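Local coordinates for 2-oxoadipate dioxygenase/decarboxylase (Pseudomonas putida, PDB 6W1G), which catalyses the iron(II)-dependent, oxygen-consuming decarboxylation and hydroxylation of 2-oxoadipate to D-2-hydroxyglutarate in D-lysine catabolism, at residues A[71-76]-A[126-131]. Sequence-based numbering, arbitrary orientation.
Sequences GAIRVG and FRVFTS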
ATOM      1  N   GLY A  71       4.108   3.515   3.061  1.00 10.62           N
ATOM      2  CA  GLY A  71       5.218   4.280   2.542  1.00 11.38           C
ATOM      3  C   GLY A  71       5.617   3.763   1.186  1.00 10.39           C
ATOM      4  O   GLY A  71       5.248   2.656   0.793  1.00 10.86           O
ATOM      5  N   ALA A  72       6.378   4.580   0.462  1.00 11.04           N
ATOM      6  CA  ALA A  72       6.941   4.190  -0.816  1.00 10.43           C
ATOM      7  C   ALA A  72       8.391   4.652  -0.847  1.00 11.14           C
ATOM      8  O   ALA A  72       8.682   5.802  -0.486  1.00 11.96           O
ATOM      9  CB  ALA A  72       6.177   4.867  -1.961  1.00 12.39           C
ATOM     10  N   ILE A  73       9.276   3.754  -1.269  1.00 10.30           N
ATOM     11  CA  ILE A  73      10.698   3.982  -1.369  1.00 10.75           C
ATOM     12  C   ILE A  73      11.214   3.337  -2.642  1.00 11.58           C
ATOM     13  O   ILE A  73      10.574   2.467  -3.250  1.00 12.48           O
ATOM     14  CB  ILE A  73      11.455   3.378  -0.171  1.00 11.84           C
ATOM     15  CG1 ILE A  73      11.264   1.852  -0.075  1.00 13.46           C
ATOM     16  CG2 ILE A  73      11.043   4.091   1.080  1.00 13.55           C
ATOM     17  CD1 ILE A  73      12.132   1.132   0.948  1.00 14.63           C
ATOM     18  N   ARG A  74      12.436   3.720  -2.995  1.00 12.13           N
ATOM     19  CA  ARG A  74      13.151   3.195  -4.159  1.00 13.25           C
ATOM     20  C   ARG A  74      14.559   2.843  -3.740  1.00 12.62           C
ATOM     21  O   ARG A  74      15.207   3.642  -3.066  1.00 15.00           O
ATOM     22  CB  ARG A  74      13.225   4.273  -5.238  1.00 16.41           C
ATOM     23  CG  ARG A  74      11.853   4.770  -5.650  1.00 17.58           C
ATOM     24  CD  ARG A  74      11.941   6.139  -6.311  1.00 23.23           C
ATOM     25  NE  ARG A  74      10.678   6.532  -6.903  1.00 27.58           N
ATOM     26  CZ  ARG A  74      10.428   7.741  -7.380  1.00 27.18           C
ATOM     27  NH1 ARG A  74      11.369   8.673  -7.326  1.00 28.89           N
ATOM     28  NH2 ARG A  74       9.247   8.009  -7.898  1.00 31.07           N
ATOM     29  N   VAL A  75      15.025   1.660  -4.132  1.00 13.12           N
ATOM     30  CA  VAL A  75      16.393   1.240  -3.889  1.00 14.00           C
ATOM     31  C   VAL A  75      17.076   1.033  -5.233  1.00 14.86           C
ATOM     32  O   VAL A  75      16.432   0.959  -6.292  1.00 14.29           O
ATOM     33  CB  VAL A  75      16.497  -0.013  -2.991  1.00 14.49           C
ATOM     34  CG1 VAL A  75      15.984   0.294  -1.633  1.00 16.00           C
ATOM     35  CG2 VAL A  75      15.772  -1.201  -3.603  1.00 15.95           C
ATOM     36  N   GLY A  76      18.403   0.943  -5.199  1.00 16.11           N
ATOM     37  CA  GLY A  76      19.180   0.970  -6.406  1.00 16.33           C
ATOM     38  C   GLY A  76      19.887  -0.302  -6.793  1.00 16.83           C
ATOM     39  O   GLY A  76      20.372  -0.389  -7.917  1.00 19.79           O
ATOM     40  N   PHE A 126       0.550  -1.439   8.151  1.00  9.74           N
ATOM     41  CA  PHE A 126       1.600  -0.698   7.446  1.00 10.23           C
ATOM     42  C   PHE A 126       2.184  -1.517   6.319  1.00 10.25           C
ATOM     43  O   PHE A 126       2.518  -2.695   6.499  1.00 10.88           O
ATOM     44  CB  PHE A 126       2.687  -0.306   8.440  1.00 10.29           C
ATOM     45  CG  PHE A 126       3.744   0.566   7.896  1.00 10.85           C
ATOM     46  CD1 PHE A 126       3.436   1.823   7.400  1.00 12.43           C
ATOM     47  CD2 PHE A 126       5.069   0.166   7.915  1.00 12.03           C
ATOM     48  CE1 PHE A 126       4.440   2.665   6.920  1.00 14.69           C
ATOM     49  CE2 PHE A 126       6.069   1.001   7.473  1.00 15.06           C
ATOM     50  CZ  PHE A 126       5.750   2.255   6.969  1.00 16.48           C
ATOM     51  N   ARG A 127       2.384  -0.868   5.184  1.00 10.04           N
ATOM     52  CA  ARG A 127       3.039  -1.487   4.024  1.00 10.19           C
ATOM     53  C   ARG A 127       4.083  -0.525   3.495  1.00 10.06           C
ATOM     54  O   ARG A 127       3.928   0.681   3.638  1.00 10.52           O
ATOM     55  CB  ARG A 127       2.147  -1.785   2.799  1.00 13.72           C
ATOM     56  CG  ARG A 127       0.777  -2.256   3.032  1.00 13.61           C
ATOM     57  CD  ARG A 127      -0.205  -1.116   2.882  1.00 14.86           C
ATOM     58  NE  ARG A 127      -1.506  -1.606   3.117  1.00 11.07           N
ATOM     59  CZ  ARG A 127      -2.488  -0.912   3.713  1.00 10.86           C
ATOM     60  NH1 ARG A 127      -3.653  -1.438   3.937  1.00 12.95           N
ATOM     61  NH2 ARG A 127      -2.287   0.354   4.088  1.00 14.33           N
ATOM     62  N   VAL A 128       5.131  -1.081   2.873  1.00 10.09           N
ATOM     63  CA  VAL A 128       6.118  -0.270   2.194  1.00  9.95           C
ATOM     64  C   VAL A 128       6.247  -0.760   0.762  1.00 10.64           C
ATOM     65  O   VAL A 128       6.771  -1.865   0.516  1.00 10.82           O
ATOM     66  CB  VAL A 128       7.467  -0.188   2.878  1.00 10.69           C
ATOM     67  CG1 VAL A 128       8.420   0.685   2.026  1.00 11.99           C
ATOM     68  CG2 VAL A 128       7.320   0.386   4.265  1.00 11.73           C
ATOM     69  N   PHE A 129       5.749   0.045  -0.181  1.00 10.01           N
ATOM     70  CA  PHE A 129       5.893  -0.211  -1.610  1.00  9.58           C
ATOM     71  C   PHE A 129       7.331   0.109  -1.986  1.00  9.97           C
ATOM     72  O   PHE A 129       7.792   1.231  -1.748  1.00 11.14           O
ATOM     73  CB  PHE A 129       4.935   0.692  -2.375  1.00 11.18           C
ATOM     74  CG  PHE A 129       4.821   0.380  -3.836  1.00 11.16           C
ATOM     75  CD1 PHE A 129       5.623   0.999  -4.780  1.00 14.03           C
ATOM     76  CD2 PHE A 129       3.927  -0.575  -4.275  1.00 13.47           C
ATOM     77  CE1 PHE A 129       5.486   0.690  -6.115  1.00 15.51           C
ATOM     78  CE2 PHE A 129       3.802  -0.873  -5.625  1.00 14.67           C
ATOM     79  CZ  PHE A 129       4.579  -0.248  -6.527  1.00 15.07           C
ATOM     80  N   THR A 130       8.064  -0.891  -2.460  1.00  9.99           N
ATOM     81  CA  THR A 130       9.505  -0.827  -2.630  1.00 10.43           C
ATOM     82  C   THR A 130       9.846  -1.095  -4.085  1.00 10.48           C
ATOM     83  O   THR A 130       9.604  -2.191  -4.608  1.00 11.93           O
ATOM     84  CB  THR A 130      10.171  -1.838  -1.729  1.00 10.72           C
ATOM     85  OG1 THR A 130       9.802  -1.583  -0.376  1.00 11.14           O
ATOM     86  CG2 THR A 130      11.691  -1.782  -1.831  1.00 11.77           C
ATOM     87  N   SER A 131      10.453  -0.096  -4.737  1.00 12.07           N
ATOM     88  CA  SER A 131      10.851  -0.225  -6.135  1.00 13.01           C
ATOM     89  C   SER A 131      12.345  -0.428  -6.240  1.00 13.47           C
ATOM     90  O   SER A 131      13.112   0.172  -5.483  1.00 17.50           O
ATOM     91  CB  SER A 131      10.457   1.035  -6.898  1.00 16.53           C
ATOM     92  OG  SER A 131       9.070   1.292  -6.857  1.00 16.98           O
TER
HETATM   93  O   HOH W   1       8.806   3.844  -7.712  1.00 40.74           O
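I73 bonds to strand 127-131 through both of its backbone polar groups: its N donates to F129 O at 3.0 Å, nearly along the C=O axis, and its O accepts S131 N. Two more bonds precede this pair at G71, whose N donates to R127 O and whose O takes F129 N at 2.8 Å, the donor tilted from the carbonyl plane. V75 N continues the ladder with a nearly straight bond to S131 O, and V75 also bonds to L133 further along that strand. Four of the five acceptors, those of G71, I73, F129 and S131, also receive a CA-H...O contact across the pair, the shortest from A72 CA to F129 O at 3.2 Å. I73 thus straddles its register partner T130, bonding to the residues before and after it; with the strands running at 23° to each other, this identifies a parallel pair, here inside the mixed sheet of a protein of the glyoxalase clan. The alternate residues bond outward: A72 to N225 and H226, V128 to F113 and T130 to T111 of strand 108-114. H226, with H70 and E294, holds the nickel ion, and A72 turns its methyl to that side of the sheet. On the same face S131 OG bonds to S110 OG and to a water at 2.7 Å, which R74 NE reaches only weakly; the guanidinium of R74, a 2-oxoadipate-binding residue, has its salt bridge with D215 through NH1. On the other face I73 CG1, set between backbone N and carbonyl carbon (chi1 61°), lies 3.7 Å from V128 CG1, the two side chains crossing at about a right angle. T130 runs beside I73, and its OG1 donates to V128 O from above the carbonyl plane, 66° out of it. A valine in place of T130 would probably leave V128 O without this hydroxyl donor.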